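Long-range contacts in putative methylase (Clostridium difficile, PDB 3LDU), which probably methylates guanine in ribosomal RNA and binds GTP in its methyltransferase domain: residues T26-E31 and I49-M54; Y7-P12 and I40-D45; F96-A101 and D113-V118. One frame throughout, in Å; residues are numbered along the deposited sequence.

Interaction 1. Residues T26-E31 and I49-M54; sequences TNLGYE and IAKSNM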
# COMPACT_ATOMS: atom_id res chain seq x y z
N THR A 26 -13.63 4.53 -2.70
CA THR A 26 -14.87 5.28 -2.75
C THR A 26 -14.62 6.64 -3.41
O THR A 26 -15.43 7.10 -4.22
CB THR A 26 -15.48 5.43 -1.33
OG1 THR A 26 -15.76 4.13 -0.81
CG2 THR A 26 -16.77 6.24 -1.38
N ASN A 27 -13.49 7.26 -3.08
CA ASN A 27 -13.15 8.57 -3.65
C ASN A 27 -12.88 8.51 -5.16
O ASN A 27 -12.98 9.52 -5.84
CB ASN A 27 -11.97 9.22 -2.89
CG ASN A 27 -12.41 10.03 -1.67
OD1 ASN A 27 -11.77 9.99 -0.62
ND2 ASN A 27 -13.51 10.77 -1.81
N LEU A 28 -12.53 7.33 -5.66
CA LEU A 28 -12.38 7.14 -7.11
C LEU A 28 -13.73 6.97 -7.78
O LEU A 28 -13.83 6.94 -9.01
CB LEU A 28 -11.50 5.92 -7.43
CG LEU A 28 -10.03 6.00 -7.05
CD1 LEU A 28 -9.31 4.73 -7.50
CD2 LEU A 28 -9.41 7.21 -7.69
N GLY A 29 -14.78 6.85 -6.97
CA GLY A 29 -16.13 6.72 -7.49
C GLY A 29 -16.61 5.30 -7.63
O GLY A 29 -17.66 5.05 -8.23
N TYR A 30 -15.88 4.35 -7.05
CA TYR A 30 -16.22 2.93 -7.26
C TYR A 30 -17.00 2.30 -6.12
O TYR A 30 -16.87 2.69 -4.95
CB TYR A 30 -14.97 2.10 -7.55
CG TYR A 30 -14.24 2.55 -8.79
CD1 TYR A 30 -14.94 2.86 -9.95
CD2 TYR A 30 -12.85 2.67 -8.81
CE1 TYR A 30 -14.29 3.27 -11.09
CE2 TYR A 30 -12.19 3.08 -9.96
CZ TYR A 30 -12.92 3.37 -11.09
OH TYR A 30 -12.30 3.78 -12.25
N GLU A 31 -17.80 1.31 -6.48
CA GLU A 31 -18.64 0.59 -5.54
C GLU A 31 -17.87 -0.53 -4.85
O GLU A 31 -17.30 -1.40 -5.51
CB GLU A 31 -19.85 0.01 -6.28
CG GLU A 31 -20.82 -0.74 -5.38
CD GLU A 31 -21.88 -1.51 -6.17
OE1 GLU A 31 -21.78 -1.55 -7.42
OE2 GLU A 31 -22.79 -2.06 -5.53
N ILE A 49 -8.95 -0.40 -13.94
CA ILE A 49 -7.64 -1.01 -13.77
C ILE A 49 -6.56 0.07 -13.77
O ILE A 49 -5.69 0.12 -12.87
CB ILE A 49 -7.35 -2.08 -14.84
CG1 ILE A 49 -8.24 -3.30 -14.62
CG2 ILE A 49 -5.88 -2.52 -14.76
CD1 ILE A 49 -8.11 -4.38 -15.73
N ALA A 50 -6.63 0.96 -14.76
CA ALA A 50 -5.69 2.07 -14.87
C ALA A 50 -5.77 3.02 -13.67
O ALA A 50 -4.75 3.37 -13.05
CB ALA A 50 -5.95 2.85 -16.18
N LYS A 51 -6.99 3.44 -13.33
CA LYS A 51 -7.17 4.39 -12.23
C LYS A 51 -6.77 3.82 -10.88
O LYS A 51 -6.22 4.54 -10.06
CB LYS A 51 -8.62 4.88 -12.16
CG LYS A 51 -8.91 6.07 -13.08
CD LYS A 51 -10.39 6.42 -13.08
CE LYS A 51 -10.92 6.68 -11.68
NZ LYS A 51 -12.37 7.07 -11.70
N SER A 52 -7.06 2.55 -10.65
CA SER A 52 -6.74 1.92 -9.36
C SER A 52 -5.24 1.81 -9.14
O SER A 52 -4.73 2.17 -8.08
CB SER A 52 -7.41 0.55 -9.25
OG SER A 52 -8.82 0.71 -9.26
N ASN A 53 -4.53 1.32 -10.15
CA ASN A 53 -3.07 1.28 -10.09
C ASN A 53 -2.47 2.68 -9.98
O ASN A 53 -1.48 2.89 -9.26
CB ASN A 53 -2.51 0.57 -11.33
CG ASN A 53 -2.60 -0.92 -11.22
OD1 ASN A 53 -1.92 -1.52 -10.39
ND2 ASN A 53 -3.45 -1.54 -12.04
N MSE A 54 -3.07 3.64 -10.67
CA MSE A 54 -2.51 4.99 -10.71
C MSE A 54 -2.64 5.70 -9.37
O MSE A 54 -1.72 6.42 -8.93
CB MSE A 54 -3.22 5.82 -11.78
CG MSE A 54 -2.73 7.26 -11.90
SE MSE A 54 -0.83 7.41 -12.36
CE MSE A 54 -0.69 6.01 -13.63
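K51 carries the polar part of this contact, reaching from helix 48-55 to the carbonyl end of helix 18-27. Its NZ donates to L28 O at 3.1 Å. The bond lies in the carbonyl plane and makes an angle of 147° at the oxygen, a well-directed approach. That carbonyl is presented by the helix end: G29, at positive phi, leaves the helix in a Schellman motif, with G29 N bonded to T26 O at 2.8 Å. The same L28 O sits 4.1 Å above the centre of the Y30 ring, so one face of that ring lies under the very carbonyl that K51 grips.

The remainder is van der Waals packing. The lysine chain, extended except for a bend at chi3 (55°), crosses Y30 obliquely, so that its methylenes lie against the phenol oxygen, K51 CE within 3.3 Å of Y30 OH and K51 CD within 3.4 Å. The apolar share falls to L28, which reaches toward the helix with CG anti to its carbonyl carbon, and places CD1 4.2 Å from S52 CA and CD2 4.3 Å from K51 CE. S52 OG is hydrogen-bonded to G48 O within its own helix and meets Y30 only through packing.

The tyrosine hydroxyl is anchored on D45 OD1, which ties the ring to the chain just ahead of helix 48-55. Within the ferredoxin-like domain, an ammonium group therefore lies at the carbonyl end of a helix, with a carboxylate close behind the phenol. Both would be expected to stabilise the lysine in its charged form.

Interaction 2. Residues Y7-P12 and I40-D45; sequences YTLISP and ITYKTD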
# COMPACT_ATOMS: atom_id res chain seq x y z
N TYR A 7 -15.50 -4.11 -14.46
CA TYR A 7 -14.59 -5.08 -13.86
C TYR A 7 -14.96 -5.28 -12.41
O TYR A 7 -15.50 -4.38 -11.76
CB TYR A 7 -13.15 -4.57 -13.89
CG TYR A 7 -12.58 -4.33 -15.26
CD1 TYR A 7 -12.53 -5.35 -16.19
CD2 TYR A 7 -12.05 -3.09 -15.60
CE1 TYR A 7 -12.00 -5.14 -17.44
CE2 TYR A 7 -11.50 -2.87 -16.84
CZ TYR A 7 -11.49 -3.90 -17.76
OH TYR A 7 -10.95 -3.71 -19.00
N THR A 8 -14.64 -6.46 -11.90
CA THR A 8 -14.54 -6.65 -10.46
C THR A 8 -13.06 -6.78 -10.14
O THR A 8 -12.39 -7.67 -10.66
CB THR A 8 -15.28 -7.92 -10.01
OG1 THR A 8 -16.67 -7.77 -10.32
CG2 THR A 8 -15.13 -8.12 -8.50
N LEU A 9 -12.56 -5.88 -9.28
CA LEU A 9 -11.16 -5.86 -8.90
C LEU A 9 -11.04 -6.19 -7.43
O LEU A 9 -11.98 -5.99 -6.64
CB LEU A 9 -10.54 -4.49 -9.17
CG LEU A 9 -10.71 -3.90 -10.57
CD1 LEU A 9 -10.02 -2.55 -10.70
CD2 LEU A 9 -10.19 -4.87 -11.64
N ILE A 10 -9.87 -6.70 -7.06
CA ILE A 10 -9.54 -6.95 -5.67
C ILE A 10 -8.21 -6.31 -5.33
O ILE A 10 -7.20 -6.51 -6.02
CB ILE A 10 -9.42 -8.45 -5.43
CG1 ILE A 10 -10.70 -9.17 -5.88
CG2 ILE A 10 -9.12 -8.74 -3.93
CD1 ILE A 10 -10.55 -10.66 -5.88
N SER A 11 -8.19 -5.53 -4.25
CA SER A 11 -6.94 -4.97 -3.76
C SER A 11 -6.63 -5.44 -2.35
O SER A 11 -7.36 -5.13 -1.42
CB SER A 11 -6.95 -3.45 -3.82
OG SER A 11 -6.81 -3.03 -5.16
N PRO A 12 -5.56 -6.22 -2.21
CA PRO A 12 -5.10 -6.65 -0.90
C PRO A 12 -4.48 -5.45 -0.18
O PRO A 12 -4.04 -4.49 -0.81
CB PRO A 12 -4.00 -7.67 -1.24
CG PRO A 12 -4.16 -7.99 -2.69
CD PRO A 12 -4.74 -6.77 -3.31
N ILE A 40 -10.09 -5.75 -0.23
CA ILE A 40 -11.34 -5.12 -0.64
C ILE A 40 -11.68 -5.58 -2.06
O ILE A 40 -10.82 -5.58 -2.94
CB ILE A 40 -11.20 -3.58 -0.66
CG1 ILE A 40 -10.69 -3.04 0.69
CG2 ILE A 40 -12.53 -2.93 -0.99
CD1 ILE A 40 -11.63 -3.32 1.82
N THR A 41 -12.93 -5.95 -2.27
CA THR A 41 -13.42 -6.29 -3.61
C THR A 41 -14.36 -5.18 -4.06
O THR A 41 -15.24 -4.76 -3.30
CB THR A 41 -14.16 -7.64 -3.60
OG1 THR A 41 -13.27 -8.65 -3.12
CG2 THR A 41 -14.64 -7.99 -5.01
N TYR A 42 -14.16 -4.69 -5.28
CA TYR A 42 -14.93 -3.55 -5.77
C TYR A 42 -15.22 -3.64 -7.27
O TYR A 42 -14.52 -4.32 -8.03
CB TYR A 42 -14.23 -2.22 -5.42
CG TYR A 42 -12.78 -2.09 -5.85
CD1 TYR A 42 -12.40 -1.17 -6.81
CD2 TYR A 42 -11.78 -2.87 -5.27
CE1 TYR A 42 -11.08 -1.03 -7.21
CE2 TYR A 42 -10.44 -2.74 -5.65
CZ TYR A 42 -10.10 -1.82 -6.62
OH TYR A 42 -8.79 -1.68 -7.01
N LYS A 43 -16.28 -2.94 -7.69
CA LYS A 43 -16.71 -2.92 -9.08
C LYS A 43 -16.32 -1.59 -9.68
O LYS A 43 -16.44 -0.55 -9.02
CB LYS A 43 -18.23 -3.06 -9.17
CG LYS A 43 -18.71 -4.36 -9.77
CD LYS A 43 -20.23 -4.41 -9.83
CE LYS A 43 -20.76 -3.64 -11.03
NZ LYS A 43 -20.39 -4.31 -12.30
N THR A 44 -15.86 -1.61 -10.93
CA THR A 44 -15.43 -0.38 -11.61
C THR A 44 -15.89 -0.38 -13.05
O THR A 44 -16.33 -1.41 -13.57
CB THR A 44 -13.89 -0.24 -11.62
OG1 THR A 44 -13.33 -1.09 -12.64
CG2 THR A 44 -13.27 -0.63 -10.27
N ASP A 45 -15.80 0.78 -13.69
CA ASP A 45 -15.98 0.88 -15.13
C ASP A 45 -14.69 0.48 -15.83
O ASP A 45 -13.77 -0.06 -15.20
CB ASP A 45 -16.39 2.31 -15.52
CG ASP A 45 -15.37 3.35 -15.09
OD1 ASP A 45 -14.22 2.99 -14.80
OD2 ASP A 45 -15.72 4.55 -15.06
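S11 OG is gripped twice: Y42 OH donates to it at 3.0 Å, and it is also hydrogen-bonded to R61 O. Y42 can span the two strands because its CG takes the crowded position between backbone N and carbonyl carbon (chi1 54°). This turns the ring over L9, whose CB stands 4.0 Å from the ring centroid and 21° off the normal, a CH-pi contact, while S11 OG meets the ring at its edge.

Underneath runs a regular antiparallel pairing. Y7 with T44, L9 with Y42 and S11 with I40 are hydrogen-bonded pairs, two bonds each; the central one has L9 N to Y42 O at 2.8 Å, nearly along the C=O axis. T8 with K43 and I10 with T41 are non-hydrogen-bonded pairs on the other face, where T8 CG2 and T41 CG2 meet at 3.5 Å. At the far end, T44 OG1 donates on a lone pair of D45 O at 2.8 Å.

This is an inner strand pair of the ferredoxin-like domain's sheet, between strands 31-36 and 63-70. Helices 18-27 and 48-55 pack on the face of L9, S11, I40 and Y42, the first through L21 and I25, the second through I49.

Interaction 3. Residues F96-A101 and D113-V118; sequences FPISKA and DVQAIV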
# COMPACT_ATOMS: atom_id res chain seq x y z
N PHE A 96 1.06 -16.99 -19.26
CA PHE A 96 0.18 -17.05 -18.09
C PHE A 96 0.80 -17.86 -16.97
O PHE A 96 0.31 -18.94 -16.60
CB PHE A 96 -1.23 -17.57 -18.46
CG PHE A 96 -1.24 -18.88 -19.22
CD1 PHE A 96 -1.53 -20.07 -18.57
CD2 PHE A 96 -0.97 -18.91 -20.58
CE1 PHE A 96 -1.55 -21.27 -19.27
CE2 PHE A 96 -1.00 -20.12 -21.29
CZ PHE A 96 -1.28 -21.30 -20.64
N PRO A 97 1.90 -17.34 -16.40
CA PRO A 97 2.53 -18.07 -15.30
C PRO A 97 1.59 -18.02 -14.09
O PRO A 97 0.90 -17.02 -13.92
CB PRO A 97 3.79 -17.25 -15.03
CG PRO A 97 3.44 -15.85 -15.43
CD PRO A 97 2.49 -16.01 -16.61
N ILE A 98 1.53 -19.10 -13.31
CA ILE A 98 0.74 -19.08 -12.08
C ILE A 98 1.69 -18.57 -11.01
O ILE A 98 2.48 -19.31 -10.44
CB ILE A 98 0.18 -20.48 -11.73
CG1 ILE A 98 -0.32 -21.19 -13.00
CG2 ILE A 98 -0.94 -20.37 -10.71
CD1 ILE A 98 -1.41 -20.40 -13.76
N SER A 99 1.63 -17.26 -10.78
CA SER A 99 2.71 -16.60 -10.07
C SER A 99 2.67 -16.88 -8.59
O SER A 99 3.70 -16.83 -7.92
CB SER A 99 2.67 -15.10 -10.34
OG SER A 99 2.90 -14.85 -11.72
N LYS A 100 1.49 -17.19 -8.07
CA LYS A 100 1.33 -17.31 -6.63
C LYS A 100 0.05 -18.04 -6.26
O LYS A 100 -0.99 -17.84 -6.91
CB LYS A 100 1.30 -15.92 -6.00
CG LYS A 100 1.09 -15.90 -4.50
CD LYS A 100 0.99 -14.47 -4.00
CE LYS A 100 1.02 -14.39 -2.48
NZ LYS A 100 0.79 -12.99 -2.03
N ALA A 101 0.12 -18.88 -5.23
CA ALA A 101 -1.10 -19.45 -4.65
C ALA A 101 -1.04 -19.35 -3.15
O ALA A 101 0.01 -19.60 -2.55
CB ALA A 101 -1.28 -20.91 -5.08
N ASP A 113 0.92 -27.58 -5.63
CA ASP A 113 0.01 -28.46 -6.36
C ASP A 113 -1.20 -27.72 -6.90
O ASP A 113 -1.69 -28.01 -8.01
CB ASP A 113 -0.40 -29.65 -5.51
CG ASP A 113 0.76 -30.57 -5.21
OD1 ASP A 113 1.47 -30.97 -6.17
OD2 ASP A 113 0.99 -30.89 -4.02
N VAL A 114 -1.67 -26.74 -6.12
CA VAL A 114 -2.75 -25.86 -6.57
C VAL A 114 -2.29 -25.14 -7.85
O VAL A 114 -3.04 -25.05 -8.83
CB VAL A 114 -3.13 -24.83 -5.49
CG1 VAL A 114 -3.95 -23.68 -6.07
CG2 VAL A 114 -3.86 -25.51 -4.33
N GLN A 115 -1.06 -24.64 -7.83
CA GLN A 115 -0.50 -23.92 -8.97
C GLN A 115 -0.43 -24.82 -10.20
O GLN A 115 -0.80 -24.39 -11.30
CB GLN A 115 0.89 -23.38 -8.68
CG GLN A 115 0.94 -22.23 -7.66
CD GLN A 115 2.39 -21.86 -7.34
OE1 GLN A 115 3.06 -22.56 -6.59
NE2 GLN A 115 2.89 -20.79 -7.95
N ALA A 116 0.05 -26.05 -10.03
CA ALA A 116 0.21 -26.96 -11.15
C ALA A 116 -1.14 -27.33 -11.76
O ALA A 116 -1.27 -27.38 -12.97
CB ALA A 116 0.94 -28.23 -10.74
N ILE A 117 -2.12 -27.61 -10.91
CA ILE A 117 -3.44 -28.03 -11.38
C ILE A 117 -4.13 -26.88 -12.13
O ILE A 117 -4.74 -27.09 -13.18
CB ILE A 117 -4.33 -28.55 -10.23
CG1 ILE A 117 -3.83 -29.92 -9.74
CG2 ILE A 117 -5.80 -28.63 -10.66
CD1 ILE A 117 -4.21 -31.08 -10.66
N VAL A 118 -4.03 -25.67 -11.60
CA VAL A 118 -4.59 -24.51 -12.28
C VAL A 118 -3.90 -24.29 -13.62
O VAL A 118 -4.56 -24.02 -14.63
CB VAL A 118 -4.55 -23.23 -11.38
CG1 VAL A 118 -4.80 -21.97 -12.19
CG2 VAL A 118 -5.58 -23.34 -10.26
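In the THUMP domain, strand 98-104 is an outermost strand of the seven-stranded mixed sheet, and here helix 111-129, which follows it in the chain, packs against its first residues. The strand offers I98 and A101 to the helix although they are three residues apart. The backbone of S99 explains this: its psi of -25° kinks the strand, and the CB bonds of both S99 and K100 point away from the helix.

I98 straddles one turn of the helix. Its CG2, anti to the backbone N, lies 4.0 Å from Q115 CA and equally far from Q115 CG. Its other branch, with CG1 anti to the carbonyl carbon, brings CG1 to 3.7 Å from Q115 O and then bends again at chi2, so that CD1 touches V118 CG1 at 4.1 Å. V114 and V118 share a conformation, CG1 anti to the backbone N, and each uses CG1 for the contact. V114 CG1 rests 4.0 Å from A101 CB, and V114 also touches V147 of strand 145-150, the neighbour of strand 98-104 in the sheet.

Q115 starts off to one side of the contact, but its extended chain slides past I98 in the opposite direction. On the way its CG packs 3.7 Å from A101 CB, a methyl resting against a methylene. The last torsion, chi3 -77°, turns the amide so that I98 O lies close to its plane. NE2 then donates to I98 O at 2.9 Å, with a bent N-H...O angle of 137° and the nitrogen standing above the carbonyl plane.

How the interactions relate
From the N terminus, strand 7-12 opens interaction 2 and the end of helix 18-27 opens interaction 1. Interaction 2 closes first, when strand 39-44 returns beside strand 7-12; interaction 1 closes when helix 48-55 follows. The two loops therefore cross, and the centres of the two contacts are about 9 Å apart. E31 O and K43 N, 2.9 Å apart, make a probable hydrogen bond that joins strands 31-36 and 39-44; with the two contacts, both helices and these strands of the ferredoxin-like domain form one unit. Interaction 3 comes later in series, closing the excursion from strand 98-104 into helix 111-129. It touches neither of the others but joins the far end of the same sheet.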